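Local coordinates for protein extracellular ligand-binding receptor (Verminephrobacter eiseniae, PDB 4M88) that probably binds an amino acid or a similar small solute outside the cytoplasm and delivers it to an ABC transporter, as leucine-binding-family receptors do, at residues 4-12 with 70-79; 255-266 with 325-333. All coordinates share one frame; numbering follows the deposited sequence.

Interaction 1 of 2, residues 4-12 with 70-79; sequences QIVLGQIGP and KKPLALISPM
Gly8 gives two backbone bonds to the strand at 74-76. Its N donates to Ala74 O at 2.9 Å, in the carbonyl plane. Its O receives Ile76 N at 2.8 Å, and the C=O points almost straight at the donor (173°). One step earlier, Val6 O takes the N-H of Leu73. This is parallel pairing, and Gly8 lies beside Leu75.

The packing is tight at Gly8. Leu75 CD2 sits 3.9 Å from Gly8 CA, just where a side chain on Gly8 would have to go. The lack of a side chain is consistent with the close approach of the strands here. Leu7 points to the other face of the sheet, where its CD2 touches Ala74 CB at 4.0 Å. Ile5 CG2 meets Leu73 CD2, the two side chains slanting across each other. Ile5 CG2 lies anti to the backbone N, with CG1 beside that N (chi1 -63°), and this turns CG2 to Leu73. Val6 CG1 lies 3.8 Å from Lys70 O, while the end of the lysine chain leads away.

Beyond Ile76 the direct backbone bonds give way to water bridges. One water takes the N-H of Ile10 and donates to Ile76 O. Another accepts the N-H of Gln9 NE2 and donates to Ile10 O and Ser77 O. Gln9 OE1 is held by Asn25. Past this wet stretch the chains meet again, where Pro12 CD lies 3.3 Å from Met79 O and the ring crosses the selenomethionine side chain at about a right angle.

The two are neighbouring inner strands of a five-stranded parallel sheet, with strand 45-52 bonded along the other edge of 4-11. Helix 18-37 packs on Leu7, Gln9, Ile76 and Met79, and helix 286-303 packs on Leu73, Ile76 and Met79.

Interaction 2 of 2, residues 255-266 with 325-333; sequences AFPDPNDKMLPV and IDIGGFHLD
Gly328 O accepts the N-H of Val266 at 2.8 Å. The donor lies in the carbonyl plane on a lone pair, and the bond is bent (146° at the hydrogen). Carbon atoms crowd the same oxygen: Pro265 CD at 3.3 Å and Leu264 CB at 3.6 Å from Gly328 O. Val266 has CG1 between its backbone N and carbonyl carbon (chi1 64°), which sets that methyl against Gly328 O. Its CG2 reaches Ile327 CG2 at 4.2 Å, the two side chains crossing at a slant.

Gly328 and Gly329 are the central residues of a type I' turn, so strands 325-327 and 330-332 make a beta hairpin. Its tip meets the start of helix 265-277, with Leu264 at the N-cap position. Both glycines have positive phi, and a side chain on Gly328 would run into Val266 N. Asp326 OD1 accepts Gly329 N in an Asx motif that ties down the turn.

Past the turn, Phe330 reaches back to the loop at 255-257. Its CZ touches Phe256 CD1 at 3.7 Å, with the ring planes at 45°. Pro257 CD lies 3.8 Å from Phe330 CD1. With only an alanine at Phe330, Phe256 and Pro257 would probably lose their hairpin partner and a gap would open between loop and hairpin. Phe256 also packs on Glu290 and Leu293 of helix 286-303.

How the interactions relate
Interaction 1 comes first along the chain and closes before interaction 2 opens. Their centres are about 23 Å apart. Their nearest atoms are about 8 Å apart, so they do not touch. Helix 286-303 lies against both contacts, with side chains of 70-79 and of both segments of interaction 2 resting on it. Interaction 1 is strand pairing inside the five-stranded sheet. Interaction 2 sets a hairpin against the loop that follows strand 250-254 of the seven-stranded sheet. Binding proteins of this family usually hold their ligand in the cleft between two alpha/beta lobes.

Interaction 1 of 2, residues 4-12 with 70-79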
loop_
_atom_site.group_PDB
_atom_site.type_symbol
_atom_site.label_atom_id
_atom_site.label_comp_id
_atom_site.label_asym_id
_atom_site.label_seq_id
_atom_site.Cartn_x
_atom_site.Cartn_y
_atom_site.Cartn_z
ATOM N N GLN A 4 -18.173 22.575 -5.150
ATOM C CA GLN A 4 -17.227 21.805 -4.354
ATOM C C GLN A 4 -16.368 20.894 -5.221
ATOM O O GLN A 4 -16.776 20.475 -6.308
ATOM C CB GLN A 4 -17.960 20.936 -3.336
ATOM C CG GLN A 4 -18.627 21.685 -2.214
ATOM C CD GLN A 4 -19.422 20.751 -1.326
ATOM O OE1 GLN A 4 -20.060 19.814 -1.812
ATOM N NE2 GLN A 4 -19.371 20.984 -0.016
ATOM N N ILE A 5 -15.181 20.581 -4.717
ATOM C CA ILE A 5 -14.300 19.625 -5.360
ATOM C C ILE A 5 -14.639 18.249 -4.831
ATOM O O ILE A 5 -14.471 17.968 -3.646
ATOM C CB ILE A 5 -12.819 19.948 -5.088
ATOM C CG1 ILE A 5 -12.462 21.316 -5.678
ATOM C CG2 ILE A 5 -11.928 18.861 -5.679
ATOM C CD1 ILE A 5 -11.194 21.923 -5.102
ATOM N N VAL A 6 -15.135 17.393 -5.716
ATOM C CA VAL A 6 -15.551 16.055 -5.321
ATOM C C VAL A 6 -14.445 15.026 -5.531
ATOM O O VAL A 6 -13.840 14.965 -6.601
ATOM C CB VAL A 6 -16.789 15.613 -6.121
ATOM C CG1 VAL A 6 -17.210 14.209 -5.711
ATOM C CG2 VAL A 6 -17.925 16.604 -5.917
ATOM N N LEU A 7 -14.175 14.237 -4.499
ATOM C CA LEU A 7 -13.241 13.115 -4.616
ATOM C C LEU A 7 -13.975 11.875 -4.166
ATOM O O LEU A 7 -14.903 11.956 -3.357
ATOM C CB LEU A 7 -12.026 13.336 -3.723
ATOM C CG LEU A 7 -11.276 14.652 -3.944
ATOM C CD1 LEU A 7 -10.284 14.905 -2.823
ATOM C CD2 LEU A 7 -10.573 14.663 -5.313
ATOM N N GLY A 8 -13.580 10.717 -4.679
ATOM C CA GLY A 8 -14.270 9.498 -4.304
ATOM C C GLY A 8 -13.307 8.475 -3.756
ATOM O O GLY A 8 -12.149 8.420 -4.173
ATOM N N GLN A 9 -13.761 7.678 -2.796
ATOM C CA GLN A 9 -12.998 6.497 -2.424
ATOM C C GLN A 9 -13.889 5.279 -2.533
ATOM O O GLN A 9 -14.879 5.145 -1.791
ATOM C CB GLN A 9 -12.423 6.588 -1.007
ATOM C CG GLN A 9 -11.612 5.334 -0.634
ATOM C CD GLN A 9 -11.305 5.223 0.854
ATOM O OE1 GLN A 9 -11.693 6.079 1.646
ATOM N NE2 GLN A 9 -10.623 4.140 1.240
ATOM N N ILE A 10 -13.555 4.398 -3.469
ATOM C CA ILE A 10 -14.187 3.088 -3.521
ATOM C C ILE A 10 -13.266 2.121 -2.798
ATOM O O ILE A 10 -12.084 2.015 -3.127
ATOM C CB ILE A 10 -14.400 2.608 -4.957
ATOM C CG1 ILE A 10 -15.290 3.597 -5.723
ATOM C CG2 ILE A 10 -15.031 1.235 -4.953
ATOM C CD1 ILE A 10 -15.472 3.233 -7.201
ATOM N N GLY A 11 -13.792 1.416 -1.803
ATOM C CA GLY A 11 -12.920 0.621 -0.959
ATOM C C GLY A 11 -13.630 -0.582 -0.385
ATOM O O GLY A 11 -14.860 -0.645 -0.375
ATOM N N PRO A 12 -12.857 -1.565 0.086
ATOM C CA PRO A 12 -13.447 -2.765 0.670
ATOM C C PRO A 12 -13.869 -2.525 2.120
ATOM O O PRO A 12 -13.276 -3.093 3.046
ATOM C CB PRO A 12 -12.301 -3.781 0.587
ATOM C CG PRO A 12 -11.054 -2.929 0.683
ATOM C CD PRO A 12 -11.386 -1.632 -0.002
ATOM N N LYS A 70 -21.100 11.127 -9.823
ATOM C CA LYS A 70 -20.876 12.252 -8.915
ATOM C C LYS A 70 -19.827 13.225 -9.447
ATOM O O LYS A 70 -19.496 14.205 -8.776
ATOM C CB LYS A 70 -20.450 11.760 -7.522
ATOM C CG LYS A 70 -21.392 10.750 -6.886
ATOM C CD LYS A 70 -22.822 11.268 -6.927
ATOM C CE LYS A 70 -23.854 10.138 -6.848
ATOM N NZ LYS A 70 -25.201 10.579 -7.337
ATOM N N LYS A 71 -19.309 12.946 -10.646
ATOM C CA LYS A 71 -18.276 13.762 -11.289
ATOM C C LYS A 71 -17.045 14.024 -10.408
ATOM O O LYS A 71 -16.619 15.171 -10.263
ATOM C CB LYS A 71 -18.879 15.079 -11.794
ATOM C CG LYS A 71 -20.092 14.868 -12.696
ATOM C CD LYS A 71 -20.950 16.122 -12.827
ATOM C CE LYS A 71 -20.368 17.105 -13.820
ATOM N NZ LYS A 71 -21.323 18.224 -14.077
ATOM N N PRO A 72 -16.451 12.958 -9.836
ATOM C CA PRO A 72 -15.259 13.193 -9.010
ATOM C C PRO A 72 -14.076 13.591 -9.894
ATOM O O PRO A 72 -14.021 13.178 -11.060
ATOM C CB PRO A 72 -14.991 11.819 -8.389
ATOM C CG PRO A 72 -15.496 10.841 -9.434
ATOM C CD PRO A 72 -16.700 11.516 -10.055
ATOM N N LEU A 73 -13.157 14.393 -9.361
ATOM C CA LEU A 73 -11.913 14.698 -10.073
ATOM C C LEU A 73 -11.001 13.493 -9.999
ATOM O O LEU A 73 -10.244 13.205 -10.938
ATOM C CB LEU A 73 -11.190 15.886 -9.433
ATOM C CG LEU A 73 -11.576 17.279 -9.924
ATOM C CD1 LEU A 73 -12.991 17.611 -9.526
ATOM C CD2 LEU A 73 -10.617 18.320 -9.378
ATOM N N ALA A 74 -11.068 12.800 -8.867
ATOM C CA ALA A 74 -10.160 11.685 -8.613
ATOM C C ALA A 74 -10.815 10.649 -7.734
ATOM O O ALA A 74 -11.648 10.978 -6.878
ATOM C CB ALA A 74 -8.867 12.181 -7.945
ATOM N N LEU A 75 -10.436 9.393 -7.969
ATOM C CA LEU A 75 -10.714 8.308 -7.045
ATOM C C LEU A 75 -9.421 8.072 -6.289
ATOM O O LEU A 75 -8.351 7.986 -6.893
ATOM C CB LEU A 75 -11.124 7.045 -7.808
ATOM C CG LEU A 75 -12.450 7.180 -8.552
ATOM C CD1 LEU A 75 -12.747 5.922 -9.365
ATOM C CD2 LEU A 75 -13.605 7.463 -7.582
ATOM N N ILE A 76 -9.516 7.991 -4.968
ATOM C CA ILE A 76 -8.319 7.955 -4.142
ATOM C C ILE A 76 -8.065 6.559 -3.623
ATOM O O ILE A 76 -8.923 5.981 -2.957
ATOM C CB ILE A 76 -8.415 8.898 -2.929
ATOM C CG1 ILE A 76 -8.816 10.308 -3.357
ATOM C CG2 ILE A 76 -7.074 8.905 -2.155
ATOM C CD1 ILE A 76 -7.835 10.939 -4.313
ATOM N N SER A 77 -6.890 6.024 -3.957
ATOM C CA SER A 77 -6.366 4.777 -3.382
ATOM C C SER A 77 -7.367 3.609 -3.297
ATOM O O SER A 77 -7.680 3.137 -2.202
ATOM C CB SER A 77 -5.745 5.055 -2.005
ATOM O OG SER A 77 -4.878 4.001 -1.627
ATOM N N PRO A 78 -7.872 3.138 -4.453
ATOM C CA PRO A 78 -8.629 1.883 -4.388
ATOM C C PRO A 78 -7.755 0.770 -3.828
ATOM O O PRO A 78 -6.535 0.754 -4.041
ATOM C CB PRO A 78 -9.003 1.603 -5.848
ATOM C CG PRO A 78 -7.982 2.382 -6.664
ATOM C CD PRO A 78 -7.714 3.622 -5.837
HETATM N N MSE A 79 -8.395 -0.142 -3.108
HETATM C CA MSE A 79 -7.711 -1.209 -2.397
HETATM C C MSE A 79 -8.365 -2.556 -2.704
HETATM O O MSE A 79 -9.587 -2.704 -2.601
HETATM C CB MSE A 79 -7.751 -0.932 -0.895
HETATM C CG MSE A 79 -7.387 -2.124 -0.039
HETATM SE SE MSE A 79 -7.458 -1.621 1.855
HETATM C CE MSE A 79 -5.608 -1.073 2.011
HETATM O O HOH W 1 -9.952 2.142 -1.052
HETATM O O HOH W 2 -10.963 4.450 -4.553
HETATM O O HOH W 3 -11.329 -0.417 -4.100
#

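Interaction 2 of 2, residues 255-266 with 325-333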
loop_
_atom_site.group_PDB
_atom_site.type_symbol
_atom_site.label_atom_id
_atom_site.label_comp_id
_atom_site.label_asym_id
_atom_site.label_seq_id
_atom_site.Cartn_x
_atom_site.Cartn_y
_atom_site.Cartn_z
ATOM N N ALA A 255 6.762 1.825 2.388
ATOM C CA ALA A 255 6.727 2.656 1.188
ATOM C C ALA A 255 6.651 4.129 1.563
ATOM O O ALA A 255 6.713 5.004 0.694
ATOM C CB ALA A 255 5.531 2.279 0.307
ATOM N N PHE A 256 6.535 4.396 2.859
ATOM C CA PHE A 256 6.366 5.762 3.346
ATOM C C PHE A 256 7.167 5.905 4.627
ATOM O O PHE A 256 7.487 4.889 5.262
ATOM C CB PHE A 256 4.885 6.015 3.648
ATOM C CG PHE A 256 3.989 5.829 2.467
ATOM C CD1 PHE A 256 3.942 6.793 1.468
ATOM C CD2 PHE A 256 3.200 4.689 2.341
ATOM C CE1 PHE A 256 3.116 6.636 0.367
ATOM C CE2 PHE A 256 2.373 4.523 1.241
ATOM C CZ PHE A 256 2.331 5.502 0.252
ATOM N N PRO A 257 7.479 7.155 5.029
ATOM C CA PRO A 257 8.123 7.364 6.336
ATOM C C PRO A 257 7.248 6.799 7.442
ATOM O O PRO A 257 6.046 6.608 7.250
ATOM C CB PRO A 257 8.196 8.894 6.455
ATOM C CG PRO A 257 8.208 9.383 5.026
ATOM C CD PRO A 257 7.298 8.422 4.291
ATOM N N ASP A 258 7.840 6.501 8.589
ATOM C CA ASP A 258 7.071 5.877 9.647
ATOM C C ASP A 258 5.979 6.827 10.128
ATOM O O ASP A 258 6.249 7.998 10.378
ATOM C CB ASP A 258 7.981 5.485 10.813
ATOM C CG ASP A 258 7.261 4.621 11.826
ATOM O OD1 ASP A 258 6.537 5.201 12.662
ATOM O OD2 ASP A 258 7.403 3.373 11.760
ATOM N N PRO A 259 4.736 6.315 10.255
ATOM C CA PRO A 259 3.583 7.144 10.636
ATOM C C PRO A 259 3.651 7.627 12.083
ATOM O O PRO A 259 2.926 8.551 12.453
ATOM C CB PRO A 259 2.386 6.207 10.431
ATOM C CG PRO A 259 2.957 4.815 10.527
ATOM C CD PRO A 259 4.347 4.928 9.937
ATOM N N ASN A 260 4.522 7.021 12.884
ATOM C CA ASN A 260 4.613 7.389 14.286
ATOM C C ASN A 260 5.894 8.116 14.693
ATOM O O ASN A 260 6.061 8.476 15.858
ATOM C CB ASN A 260 4.396 6.151 15.166
ATOM C CG ASN A 260 2.986 5.620 15.052
ATOM O OD1 ASN A 260 2.036 6.293 15.452
ATOM N ND2 ASN A 260 2.836 4.416 14.489
ATOM N N ASP A 261 6.790 8.337 13.739
ATOM C CA ASP A 261 8.013 9.091 14.022
ATOM C C ASP A 261 7.825 10.551 13.617
ATOM O O ASP A 261 6.888 10.881 12.884
ATOM C CB ASP A 261 9.227 8.467 13.323
ATOM C CG ASP A 261 9.674 7.160 13.975
ATOM O OD1 ASP A 261 9.519 7.022 15.211
ATOM O OD2 ASP A 261 10.185 6.273 13.250
ATOM N N LYS A 262 8.704 11.422 14.096
ATOM C CA LYS A 262 8.497 12.859 13.956
ATOM C C LYS A 262 9.638 13.570 13.240
ATOM O O LYS A 262 9.785 14.786 13.342
ATOM C CB LYS A 262 8.266 13.486 15.330
ATOM C CG LYS A 262 6.823 13.861 15.579
ATOM C CD LYS A 262 6.455 13.785 17.052
ATOM C CE LYS A 262 5.480 14.897 17.420
ATOM N NZ LYS A 262 4.417 15.087 16.380
HETATM N N MSE A 263 10.429 12.802 12.503
HETATM C CA MSE A 263 11.626 13.310 11.826
HETATM C C MSE A 263 11.359 14.328 10.706
HETATM O O MSE A 263 12.039 15.352 10.611
HETATM C CB MSE A 263 12.405 12.118 11.269
HETATM C CG MSE A 263 13.548 12.455 10.336
HETATM SE SE MSE A 263 14.730 10.913 10.221
HETATM C CE MSE A 263 14.925 10.602 12.141
ATOM N N LEU A 264 10.385 14.031 9.854
ATOM C CA LEU A 264 10.087 14.867 8.685
ATOM C C LEU A 264 8.888 15.785 8.908
ATOM O O LEU A 264 7.998 15.466 9.691
ATOM C CB LEU A 264 9.795 13.991 7.467
ATOM C CG LEU A 264 10.856 12.979 7.056
ATOM C CD1 LEU A 264 10.376 12.194 5.842
ATOM C CD2 LEU A 264 12.153 13.689 6.768
ATOM N N PRO A 265 8.858 16.930 8.209
ATOM C CA PRO A 265 7.687 17.810 8.263
ATOM C C PRO A 265 6.397 17.071 7.907
ATOM O O PRO A 265 5.369 17.311 8.540
ATOM C CB PRO A 265 7.996 18.865 7.197
ATOM C CG PRO A 265 9.480 18.953 7.192
ATOM C CD PRO A 265 9.978 17.548 7.473
ATOM N N VAL A 266 6.444 16.166 6.930
ATOM C CA VAL A 266 5.217 15.486 6.509
ATOM C C VAL A 266 4.684 14.550 7.615
ATOM O O VAL A 266 3.469 14.369 7.762
ATOM C CB VAL A 266 5.400 14.757 5.159
ATOM C CG1 VAL A 266 6.429 13.639 5.273
ATOM C CG2 VAL A 266 4.060 14.237 4.642
ATOM N N ILE A 325 7.809 17.121 -6.843
ATOM C CA ILE A 325 7.315 17.910 -5.736
ATOM C C ILE A 325 7.821 17.315 -4.432
ATOM O O ILE A 325 8.089 16.111 -4.332
ATOM C CB ILE A 325 5.785 18.006 -5.733
ATOM C CG1 ILE A 325 5.165 16.621 -5.595
ATOM C CG2 ILE A 325 5.285 18.719 -7.001
ATOM C CD1 ILE A 325 3.691 16.667 -5.262
ATOM N N ASP A 326 7.981 18.179 -3.442
ATOM C CA ASP A 326 8.424 17.759 -2.128
ATOM C C ASP A 326 7.266 17.975 -1.151
ATOM O O ASP A 326 6.950 19.120 -0.798
ATOM C CB ASP A 326 9.647 18.593 -1.722
ATOM C CG ASP A 326 10.204 18.196 -0.371
ATOM O OD1 ASP A 326 9.766 17.157 0.162
ATOM O OD2 ASP A 326 11.086 18.915 0.148
ATOM N N ILE A 327 6.630 16.885 -0.727
ATOM C CA ILE A 327 5.559 16.961 0.262
ATOM C C ILE A 327 6.132 16.732 1.657
ATOM O O ILE A 327 6.193 15.597 2.123
ATOM C CB ILE A 327 4.455 15.917 -0.013
ATOM C CG1 ILE A 327 3.957 16.031 -1.453
ATOM C CG2 ILE A 327 3.285 16.094 0.956
ATOM C CD1 ILE A 327 2.954 14.930 -1.831
ATOM N N GLY A 328 6.571 17.809 2.303
ATOM C CA GLY A 328 7.143 17.735 3.639
ATOM C C GLY A 328 8.260 16.718 3.813
ATOM O O GLY A 328 8.416 16.129 4.880
ATOM N N GLY A 329 9.048 16.505 2.766
ATOM C CA GLY A 329 10.132 15.543 2.856
ATOM C C GLY A 329 9.889 14.270 2.084
ATOM O O GLY A 329 10.818 13.490 1.866
ATOM N N PHE A 330 8.638 14.040 1.688
ATOM C CA PHE A 330 8.303 12.894 0.853
ATOM C C PHE A 330 8.179 13.384 -0.581
ATOM O O PHE A 330 7.343 14.246 -0.884
ATOM C CB PHE A 330 6.998 12.239 1.317
ATOM C CG PHE A 330 6.616 11.016 0.524
ATOM C CD1 PHE A 330 7.294 9.814 0.711
ATOM C CD2 PHE A 330 5.582 11.066 -0.404
ATOM C CE1 PHE A 330 6.957 8.686 -0.020
ATOM C CE2 PHE A 330 5.231 9.939 -1.137
ATOM C CZ PHE A 330 5.925 8.746 -0.943
ATOM N N HIS A 331 9.031 12.858 -1.455
ATOM C CA HIS A 331 9.110 13.343 -2.826
ATOM C C HIS A 331 8.277 12.475 -3.748
ATOM O O HIS A 331 8.172 11.263 -3.554
ATOM C CB HIS A 331 10.555 13.323 -3.318
ATOM C CG HIS A 331 11.475 14.201 -2.534
ATOM N ND1 HIS A 331 12.097 15.303 -3.078
ATOM C CD2 HIS A 331 11.891 14.131 -1.247
ATOM C CE1 HIS A 331 12.852 15.877 -2.158
ATOM N NE2 HIS A 331 12.743 15.186 -1.039
ATOM N N LEU A 332 7.695 13.112 -4.762
ATOM C CA LEU A 332 6.955 12.423 -5.804
ATOM C C LEU A 332 7.282 13.079 -7.123
ATOM O O LEU A 332 7.421 14.303 -7.200
ATOM C CB LEU A 332 5.449 12.553 -5.584
ATOM C CG LEU A 332 4.808 11.640 -4.546
ATOM C CD1 LEU A 332 3.348 12.012 -4.405
ATOM C CD2 LEU A 332 4.932 10.196 -4.974
ATOM N N ASP A 333 7.381 12.265 -8.167
ATOM C CA ASP A 333 7.637 12.774 -9.509
ATOM C C ASP A 333 6.965 11.849 -10.511
ATOM O O ASP A 333 7.297 10.665 -10.570
ATOM C CB ASP A 333 9.141 12.797 -9.781
ATOM C CG ASP A 333 9.494 13.472 -11.104
ATOM O OD1 ASP A 333 8.584 13.999 -11.781
ATOM O OD2 ASP A 333 10.694 13.491 -11.460
#